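Local coordinates for hydroxynitrile lyase (Passiflora edulis, PDB 5XZT), which cleaves cyanohydrins into hydrogen cyanide and a carbonyl compound, as a homodimeric plant lyase, here a C-terminally shortened form comprising the stress-responsive A/B barrel (Dabb) domain, at the interface of chains A and B. Numbering follows the deposited sequence. Chains: chain A/B, Hydroxynitrile lyase.

Contact 1: the interface of chains A and B. Residues chain A 9, 75, 79, 100-102; chain B 49, 54-55, 57.
The imidazole of A:His9 and the carboxylate of B:Glu55 meet edge to edge across the Dabb dimer, OE1 lying in the ring plane near CE1 with the two planes 7° apart; the amide oxygen OD1 of A:Asn102 also lies in that plane, accepting a hydrogen bond from A:His9 ND1 at 2.6 Å. OD1 of A:Asn102 sits over one face of the A:Phe75 ring, toward the rim, while B:Val54 CG1 touches A:Phe75 CE2 at 3.8 Å. At the edge of the B:Arg57 guanidinium is B:Glu55 CD, and B:Arg57 NH1 forms a salt bridge with B:Glu55 OE2 (2.8 Å) beside the rim of A:Phe79. The B loop after strand 44-48 thus reaches strand 97-104 and helix 72-79 of A. B:Glu55 gets there with CG anti to its backbone N (chi1 -170°) and the chain extended beyond. B:Glu55 OE1 accepts a nearly straight bond from A:Asn102 ND2 (3.0 Å, 168°), arriving on the anti side and somewhat out of the carboxylate plane. The amide of A:Asn102 donates here and accepts from A:His9, which would fix it against a flip. An alanine in place of B:Glu55 would probably leave A:Asn102 ND2 and B:Arg57 NH1 without these mates and open a gap beside A:His9. The backbone N of A:Asn102 donates to the carboxylate OD1 of B:Asp49 (3.0 Å), and A:Val100 N to the carbonyl O of B:Arg57 (2.9 Å). Two linked waters bridge the chains.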
# COMPACT_ATOMS: atom_id res chain seq x y z
N HIS A 9 -2.83 -3.35 -6.61
CA HIS A 9 -1.40 -3.54 -6.76
C HIS A 9 -0.77 -2.36 -6.06
O HIS A 9 -0.92 -1.22 -6.52
CB HIS A 9 -1.06 -3.58 -8.26
CG HIS A 9 0.41 -3.60 -8.57
ND1 HIS A 9 1.14 -4.76 -8.62
CD2 HIS A 9 1.25 -2.61 -8.95
CE1 HIS A 9 2.38 -4.48 -8.99
NE2 HIS A 9 2.47 -3.18 -9.19
N PHE A 75 -4.02 -7.86 -15.02
CA PHE A 75 -2.73 -7.52 -14.43
C PHE A 75 -1.56 -8.18 -15.15
O PHE A 75 -0.57 -7.51 -15.49
CB PHE A 75 -2.69 -7.85 -12.92
CG PHE A 75 -1.33 -7.64 -12.32
CD1 PHE A 75 -0.84 -6.35 -12.15
CD2 PHE A 75 -0.51 -8.71 -12.01
CE1 PHE A 75 0.43 -6.12 -11.64
CE2 PHE A 75 0.76 -8.50 -11.48
CZ PHE A 75 1.23 -7.20 -11.30
N PHE A 79 1.42 -6.56 -17.12
CA PHE A 79 2.78 -6.78 -16.61
C PHE A 79 3.76 -7.22 -17.72
O PHE A 79 4.92 -6.79 -17.74
CB PHE A 79 2.74 -7.81 -15.46
CG PHE A 79 4.09 -8.08 -14.84
CD1 PHE A 79 4.91 -9.07 -15.36
CD2 PHE A 79 4.53 -7.35 -13.74
CE1 PHE A 79 6.16 -9.32 -14.81
CE2 PHE A 79 5.78 -7.60 -13.18
CZ PHE A 79 6.59 -8.58 -13.72
N VAL A 100 6.08 -5.19 -2.90
CA VAL A 100 4.88 -5.12 -3.71
C VAL A 100 3.87 -6.16 -3.23
O VAL A 100 4.22 -7.32 -3.10
CB VAL A 100 5.19 -5.38 -5.20
CG1 VAL A 100 3.95 -5.17 -6.06
CG2 VAL A 100 6.34 -4.48 -5.67
N LEU A 101 2.62 -5.75 -3.00
CA LEU A 101 1.55 -6.70 -2.73
C LEU A 101 0.47 -6.56 -3.79
O LEU A 101 0.19 -5.45 -4.27
CB LEU A 101 0.97 -6.54 -1.32
CG LEU A 101 1.69 -7.32 -0.22
CD1 LEU A 101 2.99 -6.64 0.16
CD2 LEU A 101 0.79 -7.48 1.00
N ASN A 102 -0.10 -7.70 -4.14
CA ASN A 102 -1.22 -7.77 -5.08
C ASN A 102 -2.32 -8.53 -4.36
O ASN A 102 -2.07 -9.63 -3.88
CB ASN A 102 -0.81 -8.56 -6.32
CG ASN A 102 0.18 -7.81 -7.16
OD1 ASN A 102 -0.17 -6.82 -7.78
ND2 ASN A 102 1.42 -8.28 -7.18
N ASP B 49 -1.99 -11.07 0.07
CA ASP B 49 -1.15 -11.12 -1.11
C ASP B 49 -1.38 -12.41 -1.90
O ASP B 49 -1.53 -13.50 -1.32
CB ASP B 49 0.34 -11.03 -0.75
CG ASP B 49 1.22 -11.07 -1.98
OD1 ASP B 49 1.15 -10.11 -2.78
OD2 ASP B 49 1.94 -12.09 -2.17
N VAL B 54 1.68 -14.67 -9.09
CA VAL B 54 1.28 -13.40 -9.65
C VAL B 54 2.49 -12.46 -9.71
O VAL B 54 2.76 -11.88 -10.76
CB VAL B 54 0.09 -12.84 -8.86
CG1 VAL B 54 -0.23 -11.41 -9.25
CG2 VAL B 54 -1.12 -13.74 -9.05
N GLU B 55 3.19 -12.29 -8.58
CA GLU B 55 4.41 -11.49 -8.49
C GLU B 55 5.14 -11.85 -7.20
O GLU B 55 4.49 -12.04 -6.19
CB GLU B 55 4.07 -9.99 -8.50
CG GLU B 55 5.27 -9.07 -8.65
CD GLU B 55 4.89 -7.62 -8.89
OE1 GLU B 55 3.70 -7.27 -8.79
OE2 GLU B 55 5.80 -6.82 -9.20
N ARG B 57 7.42 -10.21 -5.01
CA ARG B 57 8.08 -9.05 -4.41
C ARG B 57 7.47 -8.66 -3.07
O ARG B 57 7.70 -7.56 -2.59
CB ARG B 57 8.00 -7.88 -5.40
CG ARG B 57 8.85 -8.12 -6.62
CD ARG B 57 8.86 -6.94 -7.58
NE ARG B 57 9.79 -7.27 -8.66
CZ ARG B 57 9.45 -7.77 -9.83
NH1 ARG B 57 8.18 -7.98 -10.16
NH2 ARG B 57 10.41 -8.06 -10.70
O HOH W 1 4.68 -9.29 -5.02
O HOH W 2 2.04 -10.59 -5.36

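Contact 2: the interface of chains A and B. Residues chain A 48-50, 58, 61-62, 64; chain B 100-103.
A:Asp49 and B:Asn102 carry the polar part of this loop-to-strand contact, where the loop following strand 44-48 of A runs beside the C-terminal strand 98-104 of B in the Dabb dimer. Direct hydrogen bonds come first. The carboxylate OD1 of A:Asp49, set by a CG anti to the backbone N (chi1 -179°), takes the amide N of B:Asn102 at 3.1 Å, nearly in line with its own C-O bond; this is the two-fold twin of the bond from A:Asn102 to B:Asp49. One residue on, A:Leu50 N donates to B:Asn102 O at 2.8 Å. These bonds grip both ends of one backbone unit, and an antiparallel bridge pairs A:Asp49 with B:Tyr103. A water extends the polar link, joining A:Asp49 OD1 to the side-chain amide ND2 of B:Asn102 (3.0 Å from ND2 to the water), so the one carboxylate oxygen serves both the main chain and the side chain of its partner.

Apolar contacts fill the other flank. The two methyls of B:Leu101 divide their work: CD1 packs on A:Ala58 CB at 3.8 Å and near A:Phe61 CB, whereas CD2 turns to A:Ala64 CB at 4.0 Å. The same A:Ala64 methyl lies obliquely above the plane of the B:Tyr103 ring, off its CD1-CE1 side, with its CB 3.7 Å from CE1.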
# COMPACT_ATOMS: atom_id res chain seq x y z
N THR A 48 4.45 10.49 -1.36
CA THR A 48 5.62 10.31 -0.51
C THR A 48 5.17 10.20 0.92
O THR A 48 4.23 10.88 1.36
CB THR A 48 6.63 11.47 -0.65
OG1 THR A 48 5.95 12.72 -0.56
CG2 THR A 48 7.34 11.40 -2.00
N ASP A 49 5.82 9.31 1.65
CA ASP A 49 5.54 9.14 3.06
C ASP A 49 5.66 10.48 3.81
O ASP A 49 6.58 11.27 3.59
CB ASP A 49 6.40 8.06 3.71
CG ASP A 49 6.07 7.89 5.19
OD1 ASP A 49 4.97 7.34 5.51
OD2 ASP A 49 6.88 8.35 6.04
N LEU A 50 4.72 10.69 4.72
CA LEU A 50 4.57 11.94 5.43
C LEU A 50 5.56 12.16 6.56
O LEU A 50 5.63 13.26 7.10
CB LEU A 50 3.13 12.08 5.95
CG LEU A 50 2.15 12.50 4.87
CD1 LEU A 50 0.74 12.18 5.34
CD2 LEU A 50 2.29 13.98 4.52
N ALA A 58 7.48 3.54 8.45
CA ALA A 58 7.75 3.37 7.01
C ALA A 58 9.03 2.59 6.71
O ALA A 58 9.24 2.17 5.57
CB ALA A 58 7.76 4.71 6.31
N PHE A 61 11.11 3.12 3.54
CA PHE A 61 10.39 3.32 2.28
C PHE A 61 9.90 4.76 2.21
O PHE A 61 9.43 5.32 3.21
CB PHE A 61 9.24 2.33 2.13
CG PHE A 61 9.69 0.90 2.00
CD1 PHE A 61 10.09 0.39 0.78
CD2 PHE A 61 9.72 0.07 3.12
CE1 PHE A 61 10.50 -0.93 0.67
CE2 PHE A 61 10.14 -1.24 3.02
CZ PHE A 61 10.53 -1.75 1.79
N THR A 62 10.05 5.38 1.06
CA THR A 62 9.74 6.80 0.88
C THR A 62 8.53 7.09 0.01
O THR A 62 7.95 8.18 0.12
CB THR A 62 10.94 7.54 0.29
OG1 THR A 62 11.33 6.94 -0.95
CG2 THR A 62 12.14 7.49 1.28
N ALA A 64 4.92 5.47 -2.16
CA ALA A 64 3.88 4.47 -2.38
C ALA A 64 3.20 4.74 -3.72
O ALA A 64 3.07 5.90 -4.13
CB ALA A 64 2.85 4.50 -1.26
N VAL B 100 4.22 0.64 7.36
CA VAL B 100 3.11 1.56 7.22
C VAL B 100 3.58 2.81 6.51
O VAL B 100 4.58 3.43 6.93
CB VAL B 100 2.53 2.00 8.58
CG1 VAL B 100 1.30 2.88 8.39
CG2 VAL B 100 2.19 0.80 9.46
N LEU B 101 2.88 3.19 5.44
CA LEU B 101 3.10 4.49 4.81
C LEU B 101 1.83 5.32 4.85
O LEU B 101 0.74 4.79 4.69
CB LEU B 101 3.58 4.36 3.36
CG LEU B 101 5.09 4.36 3.18
CD1 LEU B 101 5.65 3.02 3.64
CD2 LEU B 101 5.49 4.62 1.74
N ASN B 102 2.00 6.61 5.10
CA ASN B 102 0.94 7.58 5.04
C ASN B 102 1.36 8.57 3.98
O ASN B 102 2.44 9.10 4.07
CB ASN B 102 0.79 8.28 6.38
CG ASN B 102 0.31 7.36 7.46
OD1 ASN B 102 -0.86 6.96 7.45
ND2 ASN B 102 1.18 7.00 8.40
N TYR B 103 0.49 8.84 3.01
CA TYR B 103 0.83 9.79 1.96
C TYR B 103 -0.36 10.61 1.48
O TYR B 103 -1.50 10.14 1.49
CB TYR B 103 1.51 9.07 0.78
CG TYR B 103 0.61 8.21 -0.10
CD1 TYR B 103 0.41 6.86 0.15
CD2 TYR B 103 0.00 8.77 -1.22
CE1 TYR B 103 -0.39 6.09 -0.69
CE2 TYR B 103 -0.78 8.03 -2.05
CZ TYR B 103 -0.99 6.71 -1.79
OH TYR B 103 -1.81 6.06 -2.68
O HOH W 3 4.02 7.85 7.89

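Contact 3: the interface of chains A and B. Residues chain A 10, 12, 99-101; chain B 12, 58, 61, 63-64.
The hydrophobic core of the dimer lies between the beta-sheets of the two Dabb subunits, and A:Phe12 and B:Phe12, from the two copies of strand 7-15, stack against each other at its heart. The side chains reach toward each other tip to tip, the ring centroids 4.2 Å apart and the planes 16° from parallel. The overlap is partial: each CE2 lies over the other ring toward its rim, and A:Phe12 CE2 and B:Phe12 CE2 are 3.5 Å apart.

B:Phe12 is enclosed on several sides. With CG beside its backbone N and anti to the carbonyl carbon (chi1 -59°), its ring slides between chain A groups. A:Phe12 covers one face. Over the opposite face, A:Leu101 CD1 makes a CH-pi contact 3.7 Å from the centroid of the B:Phe12 ring. At the edge, in plane, lie A:Ile10 CB and A:Val99 CG1, the latter 3.9 Å from B:Phe12 CE2; A:Ile10 CG2 touches B:Phe12 CZ at 3.7 Å. An alanine here would probably strip A:Phe12 of its stacking partner and open a gap beneath A:Leu101 CD1.

Around this ring, A:Val99 turns its other methyl, CG2, to B:Phe61 CD2 at 3.7 Å, and A:Leu101 CD2 rests by the backbone of B:His63. No hydrogen bond crosses the patch, which holds by packing alone. Strands 7-15 and 97-104 of A thus supply one wall, and strand 7-15 of B with the segment from B:Ala58 into strand 63-69 supplies the other.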
# COMPACT_ATOMS: atom_id res chain seq x y z
N ILE A 10 -0.12 -2.61 -4.93
CA ILE A 10 0.50 -1.56 -4.17
C ILE A 10 1.99 -1.80 -4.05
O ILE A 10 2.44 -2.87 -3.65
CB ILE A 10 -0.13 -1.33 -2.77
CG1 ILE A 10 -1.64 -1.04 -2.94
CG2 ILE A 10 0.61 -0.19 -2.06
CD1 ILE A 10 -2.31 -0.45 -1.71
N PHE A 12 5.62 -0.16 -2.55
CA PHE A 12 6.41 0.77 -1.76
C PHE A 12 7.86 0.69 -2.26
O PHE A 12 8.35 -0.40 -2.50
CB PHE A 12 6.44 0.39 -0.28
CG PHE A 12 5.13 0.49 0.46
CD1 PHE A 12 4.03 1.19 -0.01
CD2 PHE A 12 5.04 -0.12 1.71
CE1 PHE A 12 2.86 1.25 0.73
CE2 PHE A 12 3.87 -0.05 2.46
CZ PHE A 12 2.78 0.64 1.98
N VAL A 99 8.88 -3.30 -2.09
CA VAL A 99 7.96 -4.34 -1.65
C VAL A 99 6.67 -4.10 -2.43
O VAL A 99 6.24 -2.96 -2.60
CB VAL A 99 7.74 -4.34 -0.12
CG1 VAL A 99 7.24 -3.00 0.38
CG2 VAL A 99 6.79 -5.44 0.28
N VAL A 100 6.08 -5.19 -2.90
CA VAL A 100 4.88 -5.12 -3.71
C VAL A 100 3.87 -6.16 -3.23
O VAL A 100 4.22 -7.32 -3.10
CB VAL A 100 5.19 -5.38 -5.20
CG1 VAL A 100 3.95 -5.17 -6.06
CG2 VAL A 100 6.34 -4.48 -5.67
N LEU A 101 2.62 -5.75 -3.00
CA LEU A 101 1.55 -6.70 -2.73
C LEU A 101 0.47 -6.56 -3.79
O LEU A 101 0.19 -5.45 -4.27
CB LEU A 101 0.97 -6.54 -1.32
CG LEU A 101 1.69 -7.32 -0.22
CD1 LEU A 101 2.99 -6.64 0.16
CD2 LEU A 101 0.79 -7.48 1.00
N PHE B 12 1.14 -2.90 5.39
CA PHE B 12 1.43 -4.30 5.09
C PHE B 12 1.87 -4.98 6.38
O PHE B 12 2.63 -4.41 7.15
CB PHE B 12 2.57 -4.48 4.07
CG PHE B 12 2.36 -3.83 2.72
CD1 PHE B 12 1.10 -3.53 2.22
CD2 PHE B 12 3.47 -3.57 1.91
CE1 PHE B 12 0.95 -2.95 0.96
CE2 PHE B 12 3.33 -3.01 0.65
CZ PHE B 12 2.07 -2.69 0.17
N ALA B 58 6.72 -9.57 -2.45
CA ALA B 58 6.03 -9.26 -1.19
C ALA B 58 6.96 -9.37 0.03
O ALA B 58 6.58 -8.94 1.11
CB ALA B 58 4.81 -10.15 -1.01
N PHE B 61 5.59 -10.32 3.50
CA PHE B 61 4.33 -9.70 3.92
C PHE B 61 3.16 -10.46 3.29
O PHE B 61 3.24 -10.87 2.14
CB PHE B 61 4.29 -8.23 3.48
CG PHE B 61 5.23 -7.34 4.25
CD1 PHE B 61 4.91 -6.94 5.55
CD2 PHE B 61 6.42 -6.90 3.70
CE1 PHE B 61 5.76 -6.12 6.27
CE2 PHE B 61 7.27 -6.07 4.42
CZ PHE B 61 6.95 -5.68 5.70
N HIS B 63 -0.49 -9.61 4.21
CA HIS B 63 -1.75 -8.87 4.28
C HIS B 63 -1.52 -7.38 4.00
O HIS B 63 -0.50 -6.83 4.40
CB HIS B 63 -2.35 -8.97 5.68
CG HIS B 63 -2.91 -10.31 6.02
ND1 HIS B 63 -2.13 -11.44 6.18
CD2 HIS B 63 -4.18 -10.69 6.26
CE1 HIS B 63 -2.91 -12.46 6.51
NE2 HIS B 63 -4.16 -12.03 6.57
N ALA B 64 -2.50 -6.76 3.35
CA ALA B 64 -2.52 -5.31 3.12
C ALA B 64 -3.81 -4.74 3.70
O ALA B 64 -4.86 -5.39 3.65
CB ALA B 64 -2.42 -4.99 1.63

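Contact 4: the interface of chains A and B. Residues chain A 8, 10, 45, 66, 103; chain B 8, 10, 66, 103, 105.
A:Arg8 and B:Glu66 meet in an ionic cluster across the interface, repeated with the chains exchanged. A:Arg8 leaves its strand with CG anti to the backbone N (chi1 -164°). Its CB lies over one face of the A:Tyr103 ring, toward the rim. CG and CD run past the carboxylate oxygen OE2 of B:Glu66, A:Arg8 CG at 3.5 Å, and bends at chi2 and chi3 then turn the guanidinium side-on. A:Arg8 NE donates to OE2 of B:Glu66 at 2.8 Å, straight (171°) and in the guanidinium plane. At the tip, A:Arg8 NH2 donates to OE1 of B:Glu66 at 2.8 Å, on the syn lone pair. The phenol OH of A:Tyr103 approaches OE2 of B:Glu66 on its anti lone pair at 2.5 Å, a short bond, so that oxygen is held from two sides.

In the twin, B:Arg8 grips A:Glu66 in the same side-on way, although its CG is turned beside the backbone N. B:Tyr103 OH donates to A:Glu66 OE2 at 2.5 Å, on the anti side but tilted out of the carboxylate plane. The copies are not identical: B:Arg8 NH2 also donates to OE1 of its own B:Glu66, at 3.0 Å, from above the carboxylate plane. Accepting from both arginines, this OE1 may offset their mutual repulsion. Nearby, A:Ile10 CD1 and B:Ile10 CG2 meet tip to tip at 3.9 Å, and the A:Lys45 chain packs on B:Ile105. The paired bridges tie the two subunits of the homodimer together through reciprocal charge and tyrosine contacts.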
# COMPACT_ATOMS: atom_id res chain seq x y z
N ARG A 8 -5.94 -4.96 -6.19
CA ARG A 8 -5.10 -3.80 -5.94
C ARG A 8 -3.64 -4.22 -6.04
O ARG A 8 -3.27 -5.30 -5.58
CB ARG A 8 -5.37 -3.22 -4.55
CG ARG A 8 -4.81 -1.81 -4.37
CD ARG A 8 -5.78 -0.77 -4.92
NE ARG A 8 -6.88 -0.58 -4.00
CZ ARG A 8 -8.11 -0.17 -4.31
NH1 ARG A 8 -8.46 0.12 -5.56
NH2 ARG A 8 -9.02 -0.04 -3.34
N ILE A 10 -0.12 -2.61 -4.93
CA ILE A 10 0.50 -1.56 -4.17
C ILE A 10 1.99 -1.80 -4.05
O ILE A 10 2.44 -2.87 -3.65
CB ILE A 10 -0.13 -1.33 -2.77
CG1 ILE A 10 -1.64 -1.04 -2.94
CG2 ILE A 10 0.61 -0.19 -2.06
CD1 ILE A 10 -2.31 -0.45 -1.71
N LYS A 45 -2.36 6.20 -8.48
CA LYS A 45 -2.06 7.30 -7.58
C LYS A 45 -0.77 6.97 -6.86
O LYS A 45 -0.36 5.81 -6.80
CB LYS A 45 -3.17 7.54 -6.56
CG LYS A 45 -3.52 6.37 -5.67
CD LYS A 45 -4.66 6.75 -4.71
CE LYS A 45 -6.03 6.77 -5.38
NZ LYS A 45 -6.38 5.57 -6.20
N GLU A 66 -0.22 3.12 -6.02
CA GLU A 66 -1.34 2.21 -6.05
C GLU A 66 -1.94 2.16 -7.45
O GLU A 66 -2.04 3.20 -8.10
CB GLU A 66 -2.43 2.68 -5.12
CG GLU A 66 -2.03 2.81 -3.67
CD GLU A 66 -3.24 3.13 -2.82
OE1 GLU A 66 -4.30 2.44 -3.00
OE2 GLU A 66 -3.19 4.10 -2.03
N TYR A 103 -3.52 -7.96 -4.29
CA TYR A 103 -4.59 -8.61 -3.51
C TYR A 103 -5.97 -8.28 -4.00
O TYR A 103 -6.23 -7.18 -4.51
CB TYR A 103 -4.47 -8.25 -2.02
CG TYR A 103 -4.46 -6.77 -1.73
CD1 TYR A 103 -3.28 -6.05 -1.83
CD2 TYR A 103 -5.62 -6.10 -1.35
CE1 TYR A 103 -3.24 -4.70 -1.57
CE2 TYR A 103 -5.59 -4.72 -1.08
CZ TYR A 103 -4.39 -4.04 -1.19
OH TYR A 103 -4.29 -2.70 -0.94
N ARG B 8 -3.81 8.71 2.28
CA ARG B 8 -3.95 7.26 2.27
C ARG B 8 -3.05 6.68 3.35
O ARG B 8 -1.89 7.11 3.48
CB ARG B 8 -3.55 6.69 0.92
CG ARG B 8 -4.46 7.11 -0.22
CD ARG B 8 -5.76 6.33 -0.18
NE ARG B 8 -5.61 4.97 -0.67
CZ ARG B 8 -6.48 3.98 -0.46
NH1 ARG B 8 -7.59 4.17 0.25
NH2 ARG B 8 -6.25 2.78 -0.99
N ILE B 10 -1.63 3.10 4.35
CA ILE B 10 -1.44 1.76 3.81
C ILE B 10 -0.54 0.97 4.73
O ILE B 10 0.58 1.39 5.01
CB ILE B 10 -0.83 1.79 2.40
CG1 ILE B 10 -1.62 2.75 1.50
CG2 ILE B 10 -0.78 0.38 1.81
CD1 ILE B 10 -3.07 2.41 1.29
N GLU B 66 -5.94 -0.82 3.70
CA GLU B 66 -5.96 0.54 3.16
C GLU B 66 -7.06 1.31 3.85
O GLU B 66 -8.13 0.76 4.14
CB GLU B 66 -6.23 0.60 1.64
CG GLU B 66 -6.41 -0.71 0.94
CD GLU B 66 -6.94 -0.61 -0.48
OE1 GLU B 66 -7.86 0.21 -0.79
OE2 GLU B 66 -6.42 -1.38 -1.31
N TYR B 103 0.49 8.84 3.01
CA TYR B 103 0.83 9.79 1.96
C TYR B 103 -0.36 10.61 1.48
O TYR B 103 -1.50 10.14 1.49
CB TYR B 103 1.51 9.07 0.78
CG TYR B 103 0.61 8.21 -0.10
CD1 TYR B 103 0.41 6.86 0.15
CD2 TYR B 103 0.00 8.77 -1.22
CE1 TYR B 103 -0.39 6.09 -0.69
CE2 TYR B 103 -0.78 8.03 -2.05
CZ TYR B 103 -0.99 6.71 -1.79
OH TYR B 103 -1.81 6.06 -2.68
N ILE B 105 -2.35 11.96 -1.53
CA ILE B 105 -2.57 11.46 -2.88
C ILE B 105 -2.11 12.44 -3.97
O ILE B 105 -2.43 13.64 -3.92
CB ILE B 105 -4.07 11.12 -3.13
CG1 ILE B 105 -4.46 9.88 -2.31
CG2 ILE B 105 -4.35 10.87 -4.62
CD1 ILE B 105 -5.94 9.58 -2.33

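Contact 1 and contact 2 overlap as two-fold twins in the Asp49 to Asn102 bond and lie at opposite ends of the interface, their C-alpha centres about 18 Å apart. Contact 3 lies about 8 Å from contact 1, shares A:Val100 and A:Leu101 with it, and is about 13 Å from contact 2. Contact 4 stands about 10 Å from both contact 2, with which it shares B:Tyr103, and contact 3, with which it shares A:Ile10. Strands 7-15 and 97-104 of A serve contacts 1, 3 and 4, and strand 98-104 of B contacts 2 and 4, so polar rims, aromatic core and ionic cluster join as one continuous homodimer surface.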